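Local coordinates for protein NADPH-dependent nitro/flavin reductase (Bacillus subtilis, PDB 3N2S) that catalyses the NADPH-dependent reduction of flavin mononucleotide and also reduces nitroaromatic compounds, quinones and azo dyes, at residues A37-S40 with S41-A45; C133-G136 with G137-N140; P174-P177 with K178-Y182. All blocks are in the same frame, centred on the assembly; numbering follows the deposited sequence.

Followed from the N terminus, the three contacts come in series; none nests in or crosses another, and each closes a short turn between elements of regular structure. Interaction 1 folds the loop between helix 24-35 and strand 46-51 beside one FMN. Interaction 2 turns the chain off strand 131-135 toward helix 142-149, and interaction 3 lies beyond strand 155-164, where the chain enters helix 178-181. These two meet the other FMN, at its isoalloxazine ring and its phosphate respectively. The homodimer brings the ends of the series together: Ala37, Tyr42 and Gln44 of interaction 1 bond to residues 174-176 of the second subunit, the segment that opens interaction 3.

Interaction 1: residues A37-S40 with S41-A45; sequences ASTS and SYVQA. With FMN (flavin mononucleotide), chain G.
Three residues with side chains, Ser41, Tyr42 and Gln44, take up left-handed backbone angles as the chain winds round Thr39 and Ser40. The motif is a pair of overlapping beta turns in the FMN-binding loop of the nitroreductase fold. The first, Thr39 to Tyr42, is close to type II and is closed by Tyr42 N to Thr39 O at 3.1 Å; the second, Ser40 to Val43, is close to type I' and is closed by a nearly straight bond from Val43 N to Ser40 O, 3.0 Å long.

The side chain of Thr39 fastens the next step. With OG1 swung opposite the backbone nitrogen (chi1 165°), the hydroxyl reaches forward and accepts Gln44 N at 2.7 Å. Asp113 of helix 104-127 bonds to the same OG1 and, through its carboxylate, to Ser40 N and Ala45 N, so that one carboxylate gathers three points of the loop. Beside this bond, Thr39 CG2 touches Gln44 CG at 3.7 Å as the two side chains pass at a slant, and the same methyl lies at the edge of the Tyr42 ring, close to its plane.

Gln44 turns its amide back along the chain. Its NE2 points at Tyr42 O, 3.2 Å away, with the acceptor lying in the amide plane and the N-H...O line virtually straight (177°). The other ends belong to the dimer: Gln44 OE1 accepts Leu176 N of the second subunit, and Tyr42 OH bonds to Pro174 O of that subunit.

On the flavin side, the backbone does the bonding: Thr39 N donates to the ribityl O3' of FMN at 3.1 Å, while Ser40 OG packs against the dimethylbenzene end, within 3.1 Å of FMN C7 and 3.2 Å of its methyl carbon C7M.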
loop_
_atom_site.group_PDB
_atom_site.type_symbol
_atom_site.label_atom_id
_atom_site.label_comp_id
_atom_site.label_asym_id
_atom_site.label_seq_id
_atom_site.Cartn_x
_atom_site.Cartn_y
_atom_site.Cartn_z
ATOM N N ALA A 37 -7.351 7.205 -4.493
ATOM C CA ALA A 37 -7.085 5.759 -4.485
ATOM C C ALA A 37 -8.289 4.996 -3.945
ATOM O O ALA A 37 -9.061 5.525 -3.143
ATOM C CB ALA A 37 -5.856 5.454 -3.612
ATOM N N SER A 38 -8.444 3.742 -4.375
ATOM C CA SER A 38 -9.460 2.829 -3.835
ATOM C C SER A 38 -9.231 2.728 -2.321
ATOM O O SER A 38 -8.111 2.944 -1.831
ATOM C CB SER A 38 -9.294 1.435 -4.436
ATOM O OG SER A 38 -9.556 1.451 -5.830
ATOM N N THR A 39 -10.293 2.403 -1.597
ATOM C CA THR A 39 -10.281 2.304 -0.143
ATOM C C THR A 39 -11.242 1.196 0.312
ATOM O O THR A 39 -12.403 1.193 -0.099
ATOM C CB THR A 39 -10.582 3.678 0.498
ATOM O OG1 THR A 39 -10.913 3.458 1.863
ATOM C CG2 THR A 39 -11.761 4.412 -0.187
ATOM N N SER A 40 -10.751 0.245 1.126
ATOM C CA SER A 40 -11.550 -0.898 1.631
ATOM C C SER A 40 -12.804 -0.403 2.333
ATOM O O SER A 40 -12.704 0.416 3.243
ATOM C CB SER A 40 -10.751 -1.723 2.634
ATOM O OG SER A 40 -9.579 -2.283 2.074
ATOM N N SER A 41 -13.984 -0.864 1.866
ATOM C CA SER A 41 -15.301 -0.508 2.394
ATOM C C SER A 41 -15.514 0.996 2.573
ATOM O O SER A 41 -16.226 1.393 3.502
ATOM C CB SER A 41 -15.589 -1.265 3.682
ATOM O OG SER A 41 -15.604 -2.659 3.414
ATOM N N TYR A 42 -14.834 1.828 1.739
ATOM C CA TYR A 42 -14.957 3.301 1.718
ATOM C C TYR A 42 -14.464 3.941 3.037
ATOM O O TYR A 42 -14.731 5.124 3.286
ATOM C CB TYR A 42 -16.464 3.615 1.509
ATOM C CG TYR A 42 -16.871 4.928 0.890
ATOM C CD1 TYR A 42 -15.940 5.742 0.245
ATOM C CD2 TYR A 42 -18.208 5.325 0.877
ATOM C CE1 TYR A 42 -16.329 6.931 -0.374
ATOM C CE2 TYR A 42 -18.607 6.508 0.264
ATOM C CZ TYR A 42 -17.667 7.315 -0.349
ATOM O OH TYR A 42 -18.097 8.447 -0.994
ATOM N N VAL A 43 -13.740 3.173 3.871
ATOM C CA VAL A 43 -13.286 3.633 5.197
ATOM C C VAL A 43 -12.266 4.751 5.209
ATOM O O VAL A 43 -12.215 5.500 6.197
ATOM C CB VAL A 43 -12.951 2.494 6.202
ATOM C CG1 VAL A 43 -14.057 1.444 6.232
ATOM C CG2 VAL A 43 -11.612 1.832 5.866
ATOM N N GLN A 44 -11.428 4.858 4.144
ATOM C CA GLN A 44 -10.381 5.888 4.010
ATOM C C GLN A 44 -9.576 5.980 5.323
ATOM O O GLN A 44 -9.477 7.047 5.935
ATOM C CB GLN A 44 -11.007 7.254 3.623
ATOM C CG GLN A 44 -11.735 7.222 2.285
ATOM C CD GLN A 44 -12.744 8.346 2.129
ATOM O OE1 GLN A 44 -12.407 9.467 1.781
ATOM N NE2 GLN A 44 -14.005 8.051 2.311
ATOM N N ALA A 45 -9.046 4.827 5.756
ATOM C CA ALA A 45 -8.396 4.658 7.064
ATOM C C ALA A 45 -6.962 5.201 7.158
ATOM O O ALA A 45 -6.061 4.514 7.620
ATOM C CB ALA A 45 -8.474 3.199 7.503
HETATM N N1 FMN G . -14.894 -3.674 -3.646
HETATM C C2 FMN G . -15.635 -4.812 -3.839
HETATM O O2 FMN G . -16.663 -4.793 -4.523
HETATM N N3 FMN G . -15.268 -5.963 -3.229
HETATM C C4 FMN G . -14.175 -6.190 -2.465
HETATM O O4 FMN G . -13.908 -7.247 -1.971
HETATM C C4A FMN G . -13.313 -5.001 -2.279
HETATM N N5 FMN G . -12.181 -5.104 -1.597
HETATM C C5A FMN G . -11.340 -3.971 -1.561
HETATM C C6 FMN G . -10.073 -4.147 -0.926
HETATM C C7 FMN G . -9.139 -3.109 -0.930
HETATM C C7M FMN G . -7.784 -3.343 -0.311
HETATM C C8 FMN G . -9.499 -1.804 -1.509
HETATM C C8M FMN G . -8.570 -0.687 -1.504
HETATM C C9 FMN G . -10.772 -1.634 -2.106
HETATM C C9A FMN G . -11.712 -2.704 -2.138
HETATM N N10 FMN G . -12.950 -2.622 -2.813
HETATM C C10 FMN G . -13.771 -3.718 -2.951
HETATM C "C1'" FMN G . -13.353 -1.369 -3.475
HETATM C "C2'" FMN G . -13.816 -0.348 -2.441
HETATM O "O2'" FMN G . -15.115 -0.754 -2.028
HETATM C "C3'" FMN G . -13.896 1.001 -3.152
HETATM O "O3'" FMN G . -12.564 1.394 -3.509
HETATM C "C4'" FMN G . -14.580 2.099 -2.263
HETATM O "O4'" FMN G . -15.989 1.815 -2.141
HETATM C "C5'" FMN G . -14.428 3.515 -2.909
HETATM O "O5'" FMN G . -15.062 3.454 -4.182
HETATM P P FMN G . -14.263 3.865 -5.507
HETATM O O1P FMN G . -15.239 3.481 -6.633
HETATM O O2P FMN G . -13.068 2.875 -5.695
HETATM O O3P FMN G . -13.750 5.293 -5.481
#

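Interaction 2: residues C133-G136 with G137-N140. With FMN (flavin mononucleotide), chain E.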
loop_
_atom_site.group_PDB
_atom_site.type_symbol
_atom_site.label_atom_id
_atom_site.label_comp_id
_atom_site.label_asym_id
_atom_site.label_seq_id
_atom_site.Cartn_x
_atom_site.Cartn_y
_atom_site.Cartn_z
ATOM N N CYS A 133 10.927 10.105 -2.467
ATOM C CA CYS A 133 11.613 9.064 -1.720
ATOM C C CYS A 133 10.789 8.731 -0.495
ATOM O O CYS A 133 10.485 9.616 0.310
ATOM C CB CYS A 133 13.061 9.407 -1.355
ATOM S SG CYS A 133 14.016 7.973 -0.778
ATOM N N TYR A 134 10.381 7.452 -0.388
ATOM C CA TYR A 134 9.656 6.963 0.794
ATOM C C TYR A 134 10.652 6.894 1.935
ATOM O O TYR A 134 11.827 6.634 1.694
ATOM C CB TYR A 134 9.115 5.560 0.548
ATOM C CG TYR A 134 7.832 5.512 -0.239
ATOM C CD1 TYR A 134 6.608 5.335 0.399
ATOM C CD2 TYR A 134 7.838 5.615 -1.631
ATOM C CE1 TYR A 134 5.420 5.283 -0.320
ATOM C CE2 TYR A 134 6.659 5.540 -2.364
ATOM C CZ TYR A 134 5.449 5.387 -1.702
ATOM O OH TYR A 134 4.295 5.284 -2.410
ATOM N N ILE A 135 10.201 7.156 3.179
ATOM C CA ILE A 135 11.062 7.167 4.370
ATOM C C ILE A 135 10.454 6.291 5.473
ATOM O O ILE A 135 9.703 6.774 6.321
ATOM C CB ILE A 135 11.370 8.608 4.890
ATOM C CG1 ILE A 135 11.870 9.583 3.735
ATOM C CG2 ILE A 135 12.346 8.568 6.131
ATOM C CD1 ILE A 135 13.285 9.259 3.111
ATOM N N GLY A 136 10.793 5.018 5.430
ATOM C CA GLY A 136 10.376 4.037 6.431
ATOM C C GLY A 136 11.220 4.150 7.689
ATOM O O GLY A 136 10.853 3.600 8.724
ATOM N N GLY A 137 12.350 4.857 7.585
ATOM C CA GLY A 137 13.285 5.111 8.675
ATOM C C GLY A 137 12.646 5.709 9.912
ATOM O O GLY A 137 13.132 5.482 11.023
ATOM N N ILE A 138 11.523 6.443 9.752
ATOM C CA ILE A 138 10.767 7.000 10.896
ATOM C C ILE A 138 10.289 5.875 11.861
ATOM O O ILE A 138 10.086 6.135 13.052
ATOM C CB ILE A 138 9.595 7.942 10.484
ATOM C CG1 ILE A 138 8.480 7.190 9.721
ATOM C CG2 ILE A 138 10.103 9.178 9.726
ATOM C CD1 ILE A 138 7.140 7.924 9.673
ATOM N N ARG A 139 10.169 4.617 11.357
ATOM C CA ARG A 139 9.763 3.480 12.213
ATOM C C ARG A 139 10.858 3.014 13.192
ATOM O O ARG A 139 10.611 2.104 13.985
ATOM C CB ARG A 139 9.206 2.295 11.393
ATOM C CG ARG A 139 7.899 2.631 10.678
ATOM C CD ARG A 139 7.140 1.392 10.248
ATOM N NE ARG A 139 7.974 0.444 9.498
ATOM C CZ ARG A 139 8.228 0.505 8.190
ATOM N NH1 ARG A 139 7.740 1.498 7.453
ATOM N NH2 ARG A 139 9.011 -0.401 7.618
ATOM N N ASN A 140 12.054 3.647 13.155
ATOM C CA ASN A 140 13.129 3.349 14.110
ATOM C C ASN A 140 12.700 3.797 15.506
ATOM O O ASN A 140 13.055 3.149 16.489
ATOM C CB ASN A 140 14.440 4.081 13.730
ATOM C CG ASN A 140 15.150 3.561 12.511
ATOM O OD1 ASN A 140 15.078 2.380 12.179
ATOM N ND2 ASN A 140 15.902 4.431 11.848
HETATM N N1 FMN E . 14.936 5.011 1.020
HETATM C C2 FMN E . 15.690 5.741 1.885
HETATM O O2 FMN E . 16.702 6.349 1.488
HETATM N N3 FMN E . 15.356 5.820 3.200
HETATM C C4 FMN E . 14.265 5.248 3.808
HETATM O O4 FMN E . 14.009 5.369 5.013
HETATM C C4A FMN E . 13.393 4.462 2.908
HETATM N N5 FMN E . 12.290 3.923 3.367
HETATM C C5A FMN E . 11.423 3.323 2.428
HETATM C C6 FMN E . 10.175 2.845 2.906
HETATM C C7 FMN E . 9.227 2.340 2.028
HETATM C C7M FMN E . 7.861 1.939 2.564
HETATM C C8 FMN E . 9.556 2.186 0.625
HETATM C C8M FMN E . 8.595 1.586 -0.341
HETATM C C9 FMN E . 10.816 2.636 0.130
HETATM C C9A FMN E . 11.775 3.189 1.009
HETATM N N10 FMN E . 13.007 3.746 0.576
HETATM C C10 FMN E . 13.827 4.415 1.431
HETATM C "C1'" FMN E . 13.373 3.662 -0.856
HETATM C "C2'" FMN E . 13.847 2.237 -1.179
HETATM O "O2'" FMN E . 15.112 2.117 -0.676
HETATM C "C3'" FMN E . 13.900 2.123 -2.699
HETATM O "O3'" FMN E . 12.532 2.275 -3.184
HETATM C "C4'" FMN E . 14.561 0.756 -3.185
HETATM O "O4'" FMN E . 15.981 0.872 -2.967
HETATM C "C5'" FMN E . 14.370 0.611 -4.719
HETATM O "O5'" FMN E . 15.011 1.766 -5.338
HETATM P P FMN E . 14.228 2.715 -6.385
HETATM O O1P FMN E . 13.801 1.899 -7.579
HETATM O O2P FMN E . 15.292 3.770 -6.594
HETATM O O3P FMN E . 13.089 3.323 -5.549
#
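The isoalloxazine-binding turn at the end of strand 131-135 brings Gly136 against Arg139, as the strand gives way to a short 3-10 segment. Arg139 N closes the turn on Gly136 O at 2.9 Å, and successive backbone amides at its start bond to the flavin: Gly136 N donates almost straight to FMN N5 (2.8 Å, 172°), and Gly137 N to FMN O4 at 3.1 Å. Neither position would take a side chain easily: a CB on Gly136 would clash with flavin C6, and one on Gly137 would be crowded by O4.

Side chains wrap the turn. Ile138 lays CG1 3.6 Å from Ile135 O, and its CG2 meets Ile135 CG2 at 4.3 Å. Ile135 also faces the cofactor: CG2 lies 3.8 Å from FMN O4, and CD1 is 4.0 Å from FMN N3. Replacing Ile135 by an alanine removes both CG2 and CD1, which would probably leave the pyrimidine end of the flavin poorly covered on this side and open a gap beside Ile138 CG2.

Arg139 doubles back over the turn. A bend at chi3 (-51°) brings its guanidinium above Gly136 O, which lies over one face, toward the rim; NE forms a salt bridge with Glu105 of the second subunit, and NH1 bonds to Leu158 O. On the strand, Tyr134 packs CB 3.4 Å from flavin C8, with the methyl C8M over one face of its ring.

Main-chain N-H groups directed at N5, the flavin atom that takes up and passes on hydride, and at the neighbouring O4 are typical of the flavin site of the nitroreductase fold.

Interaction 3: residues P174-P177 with K178-Y182; sequences PRLP and KQAVY. With FMN (flavin mononucleotide), chain E.
Pro177 closes an extended run, residues 174-177, whose backbone angles are mostly near those of a polyproline II helix, and at Lys178 the chain tightens into the single weakly bonded turn of helix 178-181. The step is fixed by Ala180 N donating to Pro177 O at 3.0 Å; a second bond, from Tyr182 N to Lys178 O, spans the turn to the residue after it.

Apolar side chains fill the angle between the extended run and the turn. Leu176 spreads its two methyls over separate partners: CD1 meets Val181 CG2 at 3.7 Å, the two side chains crossing at about a right angle, while CD2 rests 4.1 Å from Ala180 CB. Gln179 folds back instead of reaching outward. A chi1 of 72° followed by a bend at chi2 (-82°) brings its amide back against Pro177 CB, with OE1 3.7 Å from that atom.

Before the turn, Arg175 leads the other way, into the FMN site. Both terminal nitrogens grip one phosphate oxygen, NH1 to FMN O1P at 2.8 Å and NH2 to FMN O1P at 2.7 Å, with that oxygen at the guanidinium edge and in its plane. NE also bonds to Gln35 O and NH2 to Ala37 O of the second subunit, which should hold the group's rotation and ties phosphate binding to the dimer interface.

Tyr201 of helix 191-213 packs on Leu176 and Pro177, and Thr197 of that helix on Gln179. Val181 meets Tyr46 of the second subunit, and Tyr182 begins strand 182-184, which pairs in parallel with a strand of that subunit and carries the sheet across the interface.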
loop_
_atom_site.group_PDB
_atom_site.type_symbol
_atom_site.label_atom_id
_atom_site.label_comp_id
_atom_site.label_asym_id
_atom_site.label_seq_id
_atom_site.Cartn_x
_atom_site.Cartn_y
_atom_site.Cartn_z
ATOM N N PRO A 174 17.449 -2.225 -11.057
ATOM C CA PRO A 174 16.733 -3.367 -11.659
ATOM C C PRO A 174 15.848 -4.100 -10.655
ATOM O O PRO A 174 16.194 -4.235 -9.479
ATOM C CB PRO A 174 17.862 -4.280 -12.159
ATOM C CG PRO A 174 19.059 -3.385 -12.282
ATOM C CD PRO A 174 18.908 -2.414 -11.126
ATOM N N ARG A 175 14.702 -4.554 -11.135
ATOM C CA ARG A 175 13.740 -5.293 -10.340
ATOM C C ARG A 175 13.911 -6.781 -10.604
ATOM O O ARG A 175 14.491 -7.160 -11.625
ATOM C CB ARG A 175 12.310 -4.851 -10.712
ATOM C CG ARG A 175 11.988 -3.409 -10.268
ATOM C CD ARG A 175 12.082 -3.234 -8.744
ATOM N NE ARG A 175 11.515 -1.958 -8.292
ATOM C CZ ARG A 175 12.227 -0.867 -8.044
ATOM N NH1 ARG A 175 13.536 -0.858 -8.250
ATOM N NH2 ARG A 175 11.635 0.229 -7.587
ATOM N N LEU A 176 13.383 -7.615 -9.692
ATOM C CA LEU A 176 13.404 -9.074 -9.840
ATOM C C LEU A 176 12.896 -9.492 -11.215
ATOM O O LEU A 176 11.987 -8.847 -11.758
ATOM C CB LEU A 176 12.473 -9.723 -8.793
ATOM C CG LEU A 176 13.039 -9.881 -7.358
ATOM C CD1 LEU A 176 11.888 -9.985 -6.348
ATOM C CD2 LEU A 176 13.933 -11.131 -7.243
ATOM N N PRO A 177 13.411 -10.601 -11.788
ATOM C CA PRO A 177 12.850 -11.079 -13.064
ATOM C C PRO A 177 11.359 -11.313 -12.888
ATOM O O PRO A 177 10.920 -11.684 -11.797
ATOM C CB PRO A 177 13.586 -12.411 -13.284
ATOM C CG PRO A 177 14.911 -12.194 -12.595
ATOM C CD PRO A 177 14.504 -11.482 -11.325
ATOM N N LYS A 178 10.575 -11.052 -13.935
ATOM C CA LYS A 178 9.124 -11.234 -13.941
ATOM C C LYS A 178 8.687 -12.575 -13.321
ATOM O O LYS A 178 7.822 -12.592 -12.448
ATOM C CB LYS A 178 8.590 -11.089 -15.384
ATOM C CG LYS A 178 7.084 -11.343 -15.554
ATOM C CD LYS A 178 6.731 -11.480 -17.032
ATOM C CE LYS A 178 5.257 -11.701 -17.267
ATOM N NZ LYS A 178 4.965 -11.852 -18.714
ATOM N N GLN A 179 9.306 -13.684 -13.759
ATOM C CA GLN A 179 8.978 -15.024 -13.290
ATOM C C GLN A 179 9.251 -15.301 -11.779
ATOM O O GLN A 179 8.714 -16.267 -11.228
ATOM C CB GLN A 179 9.515 -16.092 -14.263
ATOM C CG GLN A 179 11.035 -16.292 -14.263
ATOM C CD GLN A 179 11.933 -15.362 -15.067
ATOM O OE1 GLN A 179 13.155 -15.588 -15.136
ATOM N NE2 GLN A 179 11.392 -14.319 -15.699
ATOM N N ALA A 180 10.040 -14.430 -11.101
ATOM C CA ALA A 180 10.225 -14.540 -9.652
ATOM C C ALA A 180 8.988 -13.973 -8.921
ATOM O O ALA A 180 8.638 -14.441 -7.846
ATOM C CB ALA A 180 11.449 -13.754 -9.205
ATOM N N VAL A 181 8.393 -12.916 -9.470
ATOM C CA VAL A 181 7.274 -12.203 -8.822
ATOM C C VAL A 181 5.902 -12.655 -9.301
ATOM O O VAL A 181 4.966 -12.702 -8.501
ATOM C CB VAL A 181 7.488 -10.673 -8.977
ATOM C CG1 VAL A 181 6.261 -9.863 -8.548
ATOM C CG2 VAL A 181 8.714 -10.224 -8.195
ATOM N N TYR A 182 5.776 -12.947 -10.604
ATOM C CA TYR A 182 4.503 -13.301 -11.238
ATOM C C TYR A 182 4.373 -14.798 -11.425
ATOM O O TYR A 182 5.283 -15.429 -11.966
ATOM C CB TYR A 182 4.348 -12.540 -12.577
ATOM C CG TYR A 182 3.019 -12.803 -13.264
ATOM C CD1 TYR A 182 1.834 -12.293 -12.748
ATOM C CD2 TYR A 182 2.945 -13.607 -14.399
ATOM C CE1 TYR A 182 0.614 -12.506 -13.388
ATOM C CE2 TYR A 182 1.723 -13.876 -15.017
ATOM C CZ TYR A 182 0.557 -13.325 -14.503
ATOM O OH TYR A 182 -0.657 -13.566 -15.097
HETATM N N1 FMN E . 14.936 5.011 1.020
HETATM C C2 FMN E . 15.690 5.741 1.885
HETATM O O2 FMN E . 16.702 6.349 1.488
HETATM N N3 FMN E . 15.356 5.820 3.200
HETATM C C4 FMN E . 14.265 5.248 3.808
HETATM O O4 FMN E . 14.009 5.369 5.013
HETATM C C4A FMN E . 13.393 4.462 2.908
HETATM N N5 FMN E . 12.290 3.923 3.367
HETATM C C5A FMN E . 11.423 3.323 2.428
HETATM C C6 FMN E . 10.175 2.845 2.906
HETATM C C7 FMN E . 9.227 2.340 2.028
HETATM C C7M FMN E . 7.861 1.939 2.564
HETATM C C8 FMN E . 9.556 2.186 0.625
HETATM C C8M FMN E . 8.595 1.586 -0.341
HETATM C C9 FMN E . 10.816 2.636 0.130
HETATM C C9A FMN E . 11.775 3.189 1.009
HETATM N N10 FMN E . 13.007 3.746 0.576
HETATM C C10 FMN E . 13.827 4.415 1.431
HETATM C "C1'" FMN E . 13.373 3.662 -0.856
HETATM C "C2'" FMN E . 13.847 2.237 -1.179
HETATM O "O2'" FMN E . 15.112 2.117 -0.676
HETATM C "C3'" FMN E . 13.900 2.123 -2.699
HETATM O "O3'" FMN E . 12.532 2.275 -3.184
HETATM C "C4'" FMN E . 14.561 0.756 -3.185
HETATM O "O4'" FMN E . 15.981 0.872 -2.967
HETATM C "C5'" FMN E . 14.370 0.611 -4.719
HETATM O "O5'" FMN E . 15.011 1.766 -5.338
HETATM P P FMN E . 14.228 2.715 -6.385
HETATM O O1P FMN E . 13.801 1.899 -7.579
HETATM O O2P FMN E . 15.292 3.770 -6.594
HETATM O O3P FMN E . 13.089 3.323 -5.549
#